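Local coordinates for CEL44C (Paenibacillus polymyxa, PDB 2YIH), which hydrolyses xyloglucan and other beta-1,4-glucans, this chain being the glycoside hydrolase family 44 part of a longer multi-domain protein, at residues D457-A462 with T502-P507; G204-V209 with V259-D264; S358-G363 with W391-G396. The protein carries 8 engineered substitutions. One frame throughout, in Å; residues are numbered along the deposited sequence. Where two conformers were deposited one is given.

Contact 1: residues D457-A462 with T502-P507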
ATOM      1  N   ASP A 457      15.255  19.229  17.747  1.00 20.10           N
ATOM      2  CA  ASP A 457      15.795  20.162  18.760  0.50 21.81           C
ATOM      3  C   ASP A 457      14.934  21.411  19.007  1.00 22.12           C
ATOM      4  O   ASP A 457      14.973  22.016  20.089  1.00 23.79           O
ATOM      5  CB  ASP A 457      17.171  20.665  18.323  0.50 21.78           C
ATOM      6  CG  ASP A 457      18.149  19.548  18.059  0.50 22.72           C
ATOM      7  OD1 ASP A 457      18.285  18.672  18.927  0.50 24.17           O
ATOM      8  OD2 ASP A 457      18.815  19.573  16.998  0.50 24.00           O
ATOM      9  N   SER A 458      14.274  21.884  17.953  1.00 21.09           N
ATOM     10  CA  SER A 458      13.721  23.242  18.005  1.00 20.64           C
ATOM     11  C   SER A 458      12.218  23.314  17.739  1.00 19.95           C
ATOM     12  O   SER A 458      11.773  22.924  16.667  1.00 18.77           O
ATOM     13  CB  SER A 458      14.472  24.156  17.026  1.00 23.33           C
ATOM     14  OG  SER A 458      15.889  24.056  17.211  1.00 26.29           O
ATOM     15  N   ALA A 459      11.465  23.895  18.679  1.00 17.79           N
ATOM     16  CA  ALA A 459      10.051  24.207  18.456  1.00 17.94           C
ATOM     17  C   ALA A 459       9.967  25.279  17.387  1.00 16.88           C
ATOM     18  O   ALA A 459      10.944  25.994  17.144  1.00 17.48           O
ATOM     19  CB  ALA A 459       9.401  24.710  19.736  1.00 17.79           C
ATOM     20  N   PHE A 460       8.797  25.417  16.774  1.00 16.23           N
ATOM     21  CA  PHE A 460       8.490  26.634  16.025  1.00 16.20           C
ATOM     22  C   PHE A 460       7.092  27.132  16.359  1.00 16.69           C
ATOM     23  O   PHE A 460       6.206  26.353  16.723  1.00 15.44           O
ATOM     24  CB  PHE A 460       8.668  26.461  14.502  1.00 15.47           C
ATOM     25  CG  PHE A 460       7.889  25.305  13.900  1.00 15.96           C
ATOM     26  CD1 PHE A 460       6.512  25.405  13.674  1.00 15.24           C
ATOM     27  CD2 PHE A 460       8.560  24.182  13.440  1.00 15.60           C
ATOM     28  CE1 PHE A 460       5.795  24.342  13.093  1.00 15.55           C
ATOM     29  CE2 PHE A 460       7.866  23.145  12.820  1.00 15.33           C
ATOM     30  CZ  PHE A 460       6.501  23.216  12.644  1.00 15.99           C
ATOM     31  N   ASP A 461       6.861  28.422  16.144  1.00 17.86           N
ATOM     32  CA  ASP A 461       5.505  28.952  16.214  1.00 18.31           C
ATOM     33  C   ASP A 461       4.980  28.942  14.781  1.00 18.23           C
ATOM     34  O   ASP A 461       5.557  29.586  13.912  1.00 17.92           O
ATOM     35  CB  ASP A 461       5.515  30.400  16.740  1.00 20.25           C
ATOM     36  CG  ASP A 461       5.703  30.484  18.251  1.00 22.96           C
ATOM     37  OD1 ASP A 461       5.708  29.441  18.951  1.00 24.11           O
ATOM     38  OD2 ASP A 461       5.898  31.617  18.749  1.00 24.73           O
ATOM     39  N   ALA A 462       3.915  28.186  14.524  1.00 17.74           N
ATOM     40  CA  ALA A 462       3.312  28.162  13.191  1.00 17.98           C
ATOM     41  C   ALA A 462       2.255  29.246  13.140  1.00 18.08           C
ATOM     42  O   ALA A 462       1.301  29.215  13.912  1.00 18.71           O
ATOM     43  CB  ALA A 462       2.673  26.785  12.911  1.00 17.25           C
ATOM     44  N   THR A 502      -1.930  31.477  15.693  1.00 17.22           N
ATOM     45  CA  THR A 502      -0.603  30.924  15.871  1.00 17.17           C
ATOM     46  C   THR A 502      -0.708  29.754  16.850  1.00 16.77           C
ATOM     47  O   THR A 502      -1.523  29.787  17.776  1.00 18.83           O
ATOM     48  CB  THR A 502       0.409  31.978  16.407  1.00 18.58           C
ATOM     49  OG1 THR A 502       0.530  33.046  15.451  1.00 18.95           O
ATOM     50  CG2 THR A 502       1.796  31.366  16.561  1.00 18.50           C
ATOM     51  N   TYR A 503       0.076  28.717  16.599  1.00 15.51           N
ATOM     52  CA  TYR A 503       0.120  27.566  17.508  1.00 15.22           C
ATOM     53  C   TYR A 503       1.552  27.076  17.546  1.00 14.55           C
ATOM     54  O   TYR A 503       2.193  26.968  16.511  1.00 15.41           O
ATOM     55  CB  TYR A 503      -0.816  26.447  17.012  1.00 15.55           C
ATOM     56  CG  TYR A 503      -1.288  25.527  18.107  1.00 16.07           C
ATOM     57  CD1 TYR A 503      -2.315  25.901  18.954  1.00 15.90           C
ATOM     58  CD2 TYR A 503      -0.626  24.320  18.369  1.00 17.72           C
ATOM     59  CE1 TYR A 503      -2.760  25.060  19.970  1.00 16.94           C
ATOM     60  CE2 TYR A 503      -1.051  23.477  19.383  1.00 17.02           C
ATOM     61  CZ  TYR A 503      -2.124  23.837  20.176  1.00 16.94           C
ATOM     62  OH  TYR A 503      -2.573  23.012  21.202  1.00 17.59           O
ATOM     63  N   THR A 504       2.071  26.786  18.738  1.00 13.66           N
ATOM     64  CA  THR A 504       3.457  26.352  18.841  1.00 13.38           C
ATOM     65  C   THR A 504       3.490  24.839  18.604  1.00 13.14           C
ATOM     66  O   THR A 504       2.744  24.104  19.232  1.00 13.69           O
ATOM     67  CB  THR A 504       4.037  26.683  20.243  1.00 13.03           C
ATOM     68  OG1 THR A 504       3.948  28.111  20.469  1.00 12.75           O
ATOM     69  CG2 THR A 504       5.500  26.247  20.350  1.00 13.12           C
ATOM     70  N   VAL A 505       4.408  24.393  17.755  1.00 13.00           N
ATOM     71  CA  VAL A 505       4.634  22.951  17.551  1.00 12.86           C
ATOM     72  C   VAL A 505       6.008  22.584  18.115  1.00 12.40           C
ATOM     73  O   VAL A 505       7.029  22.975  17.594  1.00 13.21           O
ATOM     74  CB  VAL A 505       4.546  22.581  16.055  1.00 12.48           C
ATOM     75  CG1 VAL A 505       4.548  21.042  15.891  1.00 13.01           C
ATOM     76  CG2 VAL A 505       3.260  23.200  15.431  1.00 12.30           C
ATOM     77  N   PRO A 506       6.034  21.834  19.217  1.00 13.12           N
ATOM     78  CA  PRO A 506       7.316  21.415  19.795  1.00 13.64           C
ATOM     79  C   PRO A 506       8.062  20.483  18.843  1.00 13.46           C
ATOM     80  O   PRO A 506       7.451  19.975  17.890  1.00 12.24           O
ATOM     81  CB  PRO A 506       6.887  20.622  21.053  1.00 13.30           C
ATOM     82  CG  PRO A 506       5.570  21.134  21.376  1.00 14.07           C
ATOM     83  CD  PRO A 506       4.902  21.401  20.038  1.00 13.15           C
ATOM     84  N   PRO A 507       9.351  20.229  19.102  1.00 13.67           N
ATOM     85  CA  PRO A 507      10.091  19.297  18.258  1.00 13.39           C
ATOM     86  C   PRO A 507       9.404  17.921  18.263  1.00 12.73           C
ATOM     87  O   PRO A 507       8.780  17.530  19.263  1.00 12.96           O
ATOM     88  CB  PRO A 507      11.437  19.166  18.995  1.00 14.81           C
ATOM     89  CG  PRO A 507      11.510  20.373  19.877  1.00 15.20           C
ATOM     90  CD  PRO A 507      10.136  20.623  20.292  1.00 14.60           C
TER
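Phe460 and Val505 stand side by side on one face of the sheet, pointing the same way, with CE1 of the Phe460 ring 3.6 Å from CG2 of Val505. The arrangement illustrates how a regular backbone ladder can carry two differently shaped surfaces. CG of Phe460 lies between its own N and carbonyl carbon (chi1 55°), which keeps the ring close to its neighbour, and the ring also touches Ile10. Ala462, on the same face, adds a small bump: its CB is 4.4 Å from CG2 of Val505, so that this one valine methyl is set between the phenyl atom CE1 and the methyl of Ala462. The opposite face is polar. There Asp461 pairs with Thr504, whose OG1 donates to Asp461 OD1 at 2.7 Å, arriving from above the carboxylate plane, 43° out of it. Beside this bond CG2 of Thr502 settles against CB of Asp461 at 3.8 Å.

Between the two faces the backbones run antiparallel. Phe460 and Val505 exchange two hydrogen bonds, as do Ala462 and Tyr503, and Asp461 with Thr504 is the non-hydrogen-bonded pair between them. Past the strand ends the fit changes from rungs to a proline in a shallow seat: CG of Pro507 rests 3.7 Å from N of Ser458, over the peptide link from Asp457, while CB of Ala459 abuts CA of Pro506 at 3.9 Å. Tyr503, on the face of Val505, meets Tyr511 edge-to-face, and its OH bonds to the carbonyl of Ala491.

The other edge of strand 460-467 is taken by the N-terminal strand 9-22, through backbone bonds of Asp461 to Lys8 and Ile10. Strand 500-505 is an outermost strand of a nine-stranded, mostly antiparallel sheet, an arrangement characteristic of the beta-sandwich domain that accompanies the barrel in family 44 enzymes.

Contact 2: residues G204-V209 with V259-D264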
ATOM      1  N   GLY A 204      10.730 -13.607 -17.203  1.00  9.19           N
ATOM      2  CA  GLY A 204      10.906 -12.747 -18.400  1.00  9.60           C
ATOM      3  C   GLY A 204       9.915 -11.601 -18.438  1.00  9.18           C
ATOM      4  O   GLY A 204       8.857 -11.664 -17.779  1.00  9.20           O
ATOM      5  N   ALA A 205      10.263 -10.526 -19.147  1.00  9.41           N
ATOM      6  CA  ALA A 205       9.312  -9.414 -19.337  1.00  9.62           C
ATOM      7  C   ALA A 205       8.113  -9.860 -20.152  1.00  9.74           C
ATOM      8  O   ALA A 205       6.968  -9.617 -19.756  1.00  9.87           O
ATOM      9  CB  ALA A 205       9.980  -8.218 -19.970  1.00  9.68           C
ATOM     10  N   LYS A 206       8.352 -10.552 -21.271  1.00  9.57           N
ATOM     11  CA  LYS A 206       7.235 -11.060 -22.071  1.00 10.05           C
ATOM     12  C   LYS A 206       6.482 -12.140 -21.311  1.00  9.39           C
ATOM     13  O   LYS A 206       5.244 -12.156 -21.317  1.00  9.54           O
ATOM     14  CB  LYS A 206       7.716 -11.581 -23.434  1.00 10.67           C
ATOM     15  CG  LYS A 206       6.568 -12.077 -24.330  1.00 12.83           C
ATOM     16  CD  LYS A 206       7.128 -12.836 -25.530  0.50 12.66           C
ATOM     17  CE  LYS A 206       6.045 -13.105 -26.580  0.50 13.94           C
ATOM     18  NZ  LYS A 206       5.057 -14.111 -26.129  0.50 14.54           N
ATOM     19  N   GLU A 207       7.222 -13.025 -20.634  1.00  9.30           N
ATOM     20  CA  GLU A 207       6.581 -14.044 -19.781  1.00  9.18           C
ATOM     21  C   GLU A 207       5.581 -13.408 -18.804  1.00  8.93           C
ATOM     22  O   GLU A 207       4.473 -13.908 -18.620  1.00  8.93           O
ATOM     23  CB  GLU A 207       7.630 -14.824 -18.971  1.00  9.20           C
ATOM     24  CG  GLU A 207       6.978 -15.826 -18.020  1.00  9.77           C
ATOM     25  CD  GLU A 207       7.963 -16.442 -17.037  1.00 10.17           C
ATOM     26  OE1 GLU A 207       9.169 -16.112 -17.097  1.00 10.25           O
ATOM     27  OE2 GLU A 207       7.519 -17.243 -16.187  1.00 10.40           O
ATOM     28  N   LEU A 208       6.040 -12.378 -18.108  1.00  8.83           N
ATOM     29  CA  LEU A 208       5.203 -11.723 -17.095  1.00  8.70           C
ATOM     30  C   LEU A 208       3.924 -11.176 -17.733  1.00  9.07           C
ATOM     31  O   LEU A 208       2.828 -11.378 -17.206  1.00  7.95           O
ATOM     32  CB  LEU A 208       5.979 -10.630 -16.391  1.00  9.15           C
ATOM     33  CG  LEU A 208       5.179  -9.943 -15.274  1.00  8.80           C
ATOM     34  CD1 LEU A 208       4.592 -10.964 -14.282  1.00  8.85           C
ATOM     35  CD2 LEU A 208       6.066  -8.919 -14.578  1.00  9.11           C
ATOM     36  N   VAL A 209       4.062 -10.491 -18.866  1.00  9.06           N
ATOM     37  CA  VAL A 209       2.870  -9.981 -19.559  1.00  9.52           C
ATOM     38  C   VAL A 209       1.929 -11.116 -19.972  1.00  9.70           C
ATOM     39  O   VAL A 209       0.724 -11.038 -19.763  1.00  9.37           O
ATOM     40  CB  VAL A 209       3.241  -9.106 -20.775  1.00  9.73           C
ATOM     41  CG1 VAL A 209       1.987  -8.854 -21.678  1.00 10.02           C
ATOM     42  CG2 VAL A 209       3.837  -7.794 -20.293  1.00 10.05           C
ATOM     43  N   VAL A 259       8.348  -0.288 -16.388  1.00  9.07           N
ATOM     44  CA  VAL A 259       7.033   0.286 -16.051  1.00  9.14           C
ATOM     45  C   VAL A 259       6.283   0.601 -17.361  1.00  9.57           C
ATOM     46  O   VAL A 259       5.129   0.215 -17.524  1.00  9.80           O
ATOM     47  CB  VAL A 259       7.198   1.585 -15.206  1.00  9.02           C
ATOM     48  CG1 VAL A 259       5.866   2.420 -15.139  1.00  8.72           C
ATOM     49  CG2 VAL A 259       7.726   1.244 -13.792  1.00  8.66           C
ATOM     50  N   ASP A 260       6.966   1.267 -18.298  1.00 10.13           N
ATOM     51  CA  ASP A 260       6.348   1.662 -19.575  1.00 10.85           C
ATOM     52  C   ASP A 260       6.026   0.478 -20.469  1.00 10.19           C
ATOM     53  O   ASP A 260       4.936   0.423 -21.059  1.00 10.99           O
ATOM     54  CB  ASP A 260       7.279   2.620 -20.339  1.00 11.83           C
ATOM     55  CG  ASP A 260       7.402   3.971 -19.655  1.00 12.72           C
ATOM     56  OD1 ASP A 260       6.543   4.308 -18.812  1.00 14.06           O
ATOM     57  OD2 ASP A 260       8.392   4.679 -19.916  1.00 15.10           O
ATOM     58  N   TYR A 261       6.957  -0.482 -20.542  1.00 10.47           N
ATOM     59  CA  TYR A 261       6.732  -1.690 -21.345  1.00 10.39           C
ATOM     60  C   TYR A 261       5.468  -2.414 -20.866  1.00 10.31           C
ATOM     61  O   TYR A 261       4.629  -2.837 -21.662  1.00  9.93           O
ATOM     62  CB  TYR A 261       7.964  -2.626 -21.284  1.00 10.30           C
ATOM     63  CG  TYR A 261       7.726  -4.020 -21.856  1.00 10.73           C
ATOM     64  CD1 TYR A 261       7.936  -4.283 -23.211  1.00 11.12           C
ATOM     65  CD2 TYR A 261       7.338  -5.094 -21.035  1.00 10.91           C
ATOM     66  CE1 TYR A 261       7.711  -5.572 -23.732  1.00 11.17           C
ATOM     67  CE2 TYR A 261       7.120  -6.375 -21.549  1.00 11.10           C
ATOM     68  CZ  TYR A 261       7.308  -6.605 -22.897  1.00 11.94           C
ATOM     69  OH  TYR A 261       7.089  -7.845 -23.417  1.00 12.02           O
ATOM     70  N   TYR A 262       5.377  -2.601 -19.555  1.00 10.21           N
ATOM     71  CA  TYR A 262       4.233  -3.312 -18.977  1.00  9.79           C
ATOM     72  C   TYR A 262       2.911  -2.592 -19.259  1.00  9.76           C
ATOM     73  O   TYR A 262       1.937  -3.205 -19.691  1.00 10.21           O
ATOM     74  CB  TYR A 262       4.430  -3.479 -17.481  1.00  9.06           C
ATOM     75  CG  TYR A 262       3.316  -4.231 -16.759  1.00  8.58           C
ATOM     76  CD1 TYR A 262       3.352  -5.635 -16.632  1.00  8.38           C
ATOM     77  CD2 TYR A 262       2.303  -3.526 -16.095  1.00  8.49           C
ATOM     78  CE1 TYR A 262       2.362  -6.302 -15.933  1.00  8.22           C
ATOM     79  CE2 TYR A 262       1.333  -4.172 -15.395  1.00  8.40           C
ATOM     80  CZ  TYR A 262       1.381  -5.555 -15.295  1.00  8.18           C
ATOM     81  OH  TYR A 262       0.449  -6.175 -14.547  1.00  8.63           O
ATOM     82  N   LEU A 263       2.895  -1.283 -19.030  1.00  9.87           N
ATOM     83  CA  LEU A 263       1.684  -0.496 -19.245  1.00 10.44           C
ATOM     84  C   LEU A 263       1.235  -0.567 -20.697  1.00 10.84           C
ATOM     85  O   LEU A 263       0.067  -0.851 -20.988  1.00 10.76           O
ATOM     86  CB  LEU A 263       1.894   0.954 -18.807  1.00 10.57           C
ATOM     87  CG  LEU A 263       1.941   1.166 -17.298  1.00 10.97           C
ATOM     88  CD1 LEU A 263       2.700   2.436 -16.965  1.00 11.12           C
ATOM     89  CD2 LEU A 263       0.531   1.199 -16.718  1.00 11.13           C
ATOM     90  N   ASP A 264       2.186  -0.395 -21.615  1.00 11.50           N
ATOM     91  CA  ASP A 264       1.855  -0.405 -23.036  1.00 12.33           C
ATOM     92  C   ASP A 264       1.411  -1.794 -23.475  1.00 12.12           C
ATOM     93  O   ASP A 264       0.449  -1.945 -24.236  1.00 11.22           O
ATOM     94  CB  ASP A 264       3.085   0.069 -23.842  1.00 13.77           C
ATOM     95  CG  ASP A 264       2.764   0.353 -25.301  1.00 16.76           C
ATOM     96  OD1 ASP A 264       1.664   0.834 -25.596  1.00 17.56           O
ATOM     97  OD2 ASP A 264       3.673   0.164 -26.144  1.00 21.40           O
TER
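Tyr261 lies against Ala205, Lys206 and Val209 of a second helix, while Tyr262 meets Val209 alone, an example of one aromatic side chain spanning a full turn of its neighbour. The first helix opens at Gly204, its N-cap, whose N-H reaches OE1 of Glu207 three residues on at 3.0 Å, nearly straight (171°). Ala205 comes next and makes the first touch: its CB is 3.8 Å from CE2 of Tyr261, and its carbonyl O lies at the edge of that ring, near the ring plane. Lys206 passes the tip of the same side chain, its CA 3.5 Å from Tyr261 OH, while its amino group turns off to a salt bridge with Asp210. One turn after Ala205, the side chains of Val209 and Tyr261 cross obliquely, CG2 of Val209 lying 3.8 Å from CE2 of Tyr261 and 4.3 Å from CD1 of Tyr262. CG of Tyr261 is anti to its backbone N (chi1 169°), which carries the ring across to the other helix. An alanine in place of Tyr261 would probably open a gap where the ring was, costing Ala205 its aromatic partner in this contact and leaving Val209 only Tyr262. The segment axes approach to 10.6 Å at 38°, both helices running broadly the same way around the barrel. Helix 248-251 packs alongside through Trp248 and Val251, Leu208 turns to Pro188 and Met112, and helix 337-348 lies against Asp260 and Leu263.

Contact 3: residues S358-G363 with W391-G396. Engineered in segment 358-363: Ser358 (natural residue Glu). With EDO (1,2-ethanediol), chain O.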
ATOM      1  N   SER A 358       2.558  -2.187  -0.659  1.00  8.24           N
ATOM      2  CA  SER A 358       3.395  -2.620   0.461  1.00  7.94           C
ATOM      3  C   SER A 358       4.514  -1.603   0.611  1.00  7.65           C
ATOM      4  O   SER A 358       5.282  -1.337  -0.349  1.00  7.34           O
ATOM      5  CB  SER A 358       3.919  -4.046   0.176  1.00  8.30           C
ATOM      6  OG  SER A 358       4.323  -4.739   1.370  1.00  9.69           O
ATOM      7  N   TYR A 359       4.620  -1.019   1.803  1.00  7.31           N
ATOM      8  CA  TYR A 359       5.650  -0.001   2.059  1.00  7.65           C
ATOM      9  C   TYR A 359       5.820   0.188   3.554  1.00  7.99           C
ATOM     10  O   TYR A 359       4.910  -0.097   4.332  1.00  8.71           O
ATOM     11  CB  TYR A 359       5.272   1.338   1.387  1.00  7.46           C
ATOM     12  CG  TYR A 359       4.144   2.124   2.076  1.00  7.11           C
ATOM     13  CD1 TYR A 359       2.797   1.822   1.834  1.00  7.23           C
ATOM     14  CD2 TYR A 359       4.449   3.164   2.955  1.00  6.93           C
ATOM     15  CE1 TYR A 359       1.777   2.529   2.484  1.00  6.89           C
ATOM     16  CE2 TYR A 359       3.453   3.888   3.576  1.00  7.17           C
ATOM     17  CZ  TYR A 359       2.131   3.576   3.338  1.00  7.01           C
ATOM     18  OH  TYR A 359       1.143   4.343   3.930  1.00  7.62           O
ATOM     19  N   SER A 360       6.931   0.794   3.944  1.00  8.23           N
ATOM     20  CA  SER A 360       7.171   1.156   5.347  1.00  8.44           C
ATOM     21  C   SER A 360       8.360   2.089   5.367  1.00  8.49           C
ATOM     22  O   SER A 360       9.289   1.917   4.568  1.00  9.29           O
ATOM     23  CB  SER A 360       7.538  -0.092   6.177  1.00  8.99           C
ATOM     24  OG  SER A 360       7.993   0.322   7.463  1.00  8.98           O
ATOM     25  N   TYR A 361       8.359   3.014   6.323  1.00  8.61           N
ATOM     26  CA  TYR A 361       9.476   3.923   6.544  1.00  8.59           C
ATOM     27  C   TYR A 361      10.292   3.525   7.784  1.00  8.72           C
ATOM     28  O   TYR A 361      11.180   4.268   8.217  1.00  8.83           O
ATOM     29  CB  TYR A 361       8.964   5.380   6.620  1.00  8.91           C
ATOM     30  CG  TYR A 361       8.677   5.912   5.248  1.00  8.93           C
ATOM     31  CD1 TYR A 361       7.596   5.412   4.493  1.00  8.99           C
ATOM     32  CD2 TYR A 361       9.536   6.828   4.650  1.00  8.79           C
ATOM     33  CE1 TYR A 361       7.387   5.788   3.162  1.00  8.77           C
ATOM     34  CE2 TYR A 361       9.326   7.248   3.308  1.00  9.00           C
ATOM     35  CZ  TYR A 361       8.249   6.710   2.582  1.00  8.84           C
ATOM     36  OH  TYR A 361       8.047   7.084   1.277  1.00  8.87           O
ATOM     37  N   GLY A 362       9.989   2.356   8.350  1.00  8.58           N
ATOM     38  CA  GLY A 362      10.727   1.883   9.527  1.00  8.53           C
ATOM     39  C   GLY A 362      10.478   2.773  10.762  1.00  8.81           C
ATOM     40  O   GLY A 362       9.536   3.570  10.794  1.00  8.46           O
ATOM     41  N   GLY A 363      11.292   2.602  11.797  1.00  8.87           N
ATOM     42  CA  GLY A 363      11.086   3.377  13.037  1.00  8.88           C
ATOM     43  C   GLY A 363       9.698   3.167  13.630  1.00  8.89           C
ATOM     44  O   GLY A 363       9.060   4.122  14.112  1.00  9.06           O
ATOM     45  N   TRP A 391       3.170  -2.173   5.326  1.00  8.57           N
ATOM     46  CA  TRP A 391       3.640  -3.533   5.642  1.00  9.36           C
ATOM     47  C   TRP A 391       4.477  -3.509   6.938  1.00  9.30           C
ATOM     48  O   TRP A 391       5.418  -2.734   7.063  1.00  8.64           O
ATOM     49  CB  TRP A 391       4.496  -4.059   4.472  1.00  9.70           C
ATOM     50  CG  TRP A 391       5.010  -5.414   4.765  1.00 10.12           C
ATOM     51  CD1 TRP A 391       6.169  -5.726   5.442  1.00 11.30           C
ATOM     52  CD2 TRP A 391       4.384  -6.653   4.434  1.00 10.43           C
ATOM     53  NE1 TRP A 391       6.282  -7.103   5.560  1.00 11.14           N
ATOM     54  CE2 TRP A 391       5.197  -7.693   4.956  1.00 11.20           C
ATOM     55  CE3 TRP A 391       3.209  -6.990   3.762  1.00 10.26           C
ATOM     56  CZ2 TRP A 391       4.872  -9.057   4.790  1.00 11.17           C
ATOM     57  CZ3 TRP A 391       2.881  -8.354   3.600  1.00 11.15           C
ATOM     58  CH2 TRP A 391       3.691  -9.357   4.148  1.00 11.06           C
ATOM     59  N   LYS A 392       4.170  -4.397   7.883  1.00  9.27           N
ATOM     60  CA  LYS A 392       4.960  -4.478   9.115  1.00  9.82           C
ATOM     61  C   LYS A 392       6.336  -5.154   8.880  1.00 10.35           C
ATOM     62  O   LYS A 392       6.408  -6.388   8.746  1.00 10.43           O
ATOM     63  CB  LYS A 392       4.201  -5.298  10.159  1.00  9.83           C
ATOM     64  CG  LYS A 392       2.860  -4.704  10.620  1.00 10.12           C
ATOM     65  CD  LYS A 392       2.231  -5.665  11.672  1.00 11.07           C
ATOM     66  CE  LYS A 392       2.916  -5.519  13.042  1.00 10.99           C
ATOM     67  NZ  LYS A 392       2.258  -6.438  14.080  1.00 10.38           N
ATOM     68  N   LEU A 393       7.403  -4.354   8.914  1.00 10.72           N
ATOM     69  CA  LEU A 393       8.764  -4.892   8.851  1.00 11.54           C
ATOM     70  C   LEU A 393       9.222  -5.394  10.219  1.00 12.74           C
ATOM     71  O   LEU A 393      10.184  -6.170  10.304  1.00 13.73           O
ATOM     72  CB  LEU A 393       9.749  -3.842   8.337  1.00 11.78           C
ATOM     73  CG  LEU A 393       9.482  -3.383   6.903  1.00 12.09           C
ATOM     74  CD1 LEU A 393      10.413  -2.196   6.585  1.00 11.89           C
ATOM     75  CD2 LEU A 393       9.649  -4.518   5.889  1.00 12.38           C
ATOM     76  N   LYS A 394       8.536  -4.955  11.274  1.00 12.59           N
ATOM     77  CA  LYS A 394       8.840  -5.407  12.638  1.00 13.20           C
ATOM     78  C   LYS A 394       7.593  -6.030  13.208  1.00 13.46           C
ATOM     79  O   LYS A 394       6.494  -5.471  13.088  1.00 12.19           O
ATOM     80  CB  LYS A 394       9.246  -4.227  13.536  1.00 14.11           C
ATOM     81  CG  LYS A 394      10.050  -4.651  14.733  0.30 13.68           C
ATOM     82  CD  LYS A 394       9.658  -3.871  15.961  0.30 13.87           C
ATOM     83  CE  LYS A 394      10.123  -4.605  17.196  0.30 13.55           C
ATOM     84  NZ  LYS A 394       9.825  -6.054  17.080  0.30 13.65           N
ATOM     85  N   ASP A 395       7.739  -7.205  13.822  1.00 13.91           N
ATOM     86  CA  ASP A 395       6.579  -7.866  14.405  1.00 14.99           C
ATOM     87  C   ASP A 395       6.170  -7.236  15.743  1.00 13.53           C
ATOM     88  O   ASP A 395       6.890  -6.393  16.292  1.00 13.05           O
ATOM     89  CB  ASP A 395       6.836  -9.371  14.565  1.00 17.57           C
ATOM     90  CG  ASP A 395       6.940 -10.091  13.213  1.00 21.33           C
ATOM     91  OD1 ASP A 395       6.182  -9.728  12.296  1.00 24.97           O
ATOM     92  OD2 ASP A 395       7.719 -11.061  13.098  1.00 24.20           O
ATOM     93  N   GLY A 396       5.005  -7.633  16.234  1.00 12.73           N
ATOM     94  CA  GLY A 396       4.454  -7.090  17.500  1.00 12.61           C
ATOM     95  C   GLY A 396       3.922  -5.690  17.281  1.00 11.71           C
ATOM     96  O   GLY A 396       3.617  -5.317  16.145  1.00 11.60           O
TER
HETATM   97  C1  EDO O1532       1.790 -10.452  16.378  0.50 21.86           C
HETATM   98  O1  EDO O1532       2.202 -10.113  17.703  0.50 21.38           O
HETATM   99  C2  EDO O1532       2.118  -9.289  15.456  0.50 21.57           C
HETATM  100  O2  EDO O1532       3.417  -9.505  14.896  0.50 21.52           O
HETATM  101  O   HOH W   1       7.518  -1.534   9.246  1.00  8.93           O
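Where the seventh and eighth strands of a (beta/alpha)8 barrel leave the sheet at its C-terminal end, Ser358 and Ser360 meet Trp391 and Leu393, and the contact exemplifies how successive barrel loops are tied at the rim. The backbone link is N of Trp391 donating to O of Tyr359 at 2.9 Å (163°), tilted 29° from the carbonyl plane; it prolongs the pairing of strands 353-359 and 387-390. Ser358, an engineered residue that replaces a glutamate, has its OG anti to the backbone N (chi1 -159°). The oxygen comes 3.2 Å from CB of Trp391 and approaches CG, CD2 and CE3 of its indole obliquely, while it shares a hydrogen bond with the OH of Tyr286, a residue of the glycan pocket.

Tyr359 points the other way, against helix 367-382. Ser360 turns back to the eighth-strand loop and is linked to it twice. Its CB touches CD1 of Leu393 at 3.6 Å, and its OG bonds a water at 2.6 Å, which in turn accepts from N of Leu393 at 2.8 Å, so one water joins the two loops. Within its own segment that OG accepts from N of Gly362 at 3.0 Å in an ST turn, which helps fix the hydroxyl's place.

Farther along, NZ of Lys392 donates to O of Gly396 at 2.7 Å, folding the loop on itself, and N of Gly396 holds a 1,2-ethanediol, probably from the crystallisation liquor.

The side chain of Leu393 lies about 5 Å from a bound glucose unit at nearest atoms. The C-terminal end of the seventh strand is where related retaining barrel glycosidases commonly carry their nucleophile, and the natural glutamate here is consistent with that role. The arrangement is typical of the C-terminal rim of a (beta/alpha)8 barrel, where the active-site cleft lies.

After the N-terminal strand 9-22, which belongs to the sandwich sheet, the chain enters the barrel. Contact 2 closes the first of the three loops, bringing helix 205-222 against helix 258-273 on the barrel's outer wall. Contact 3 follows, closing the shorter excursion through helix 367-382 and joining the ends of the seventh and eighth barrel strands. Contact 1 comes last, after the chain has returned to the sandwich, and pairs one of its outermost strands, 500-505, with 460-467. The three loops lie in series, neither nesting nor crossing. Contacts 1 and 2 sit on opposite sides of the chain's centre, about 48 Å apart between their centres, with contact 3 about 28 and 29 Å from them.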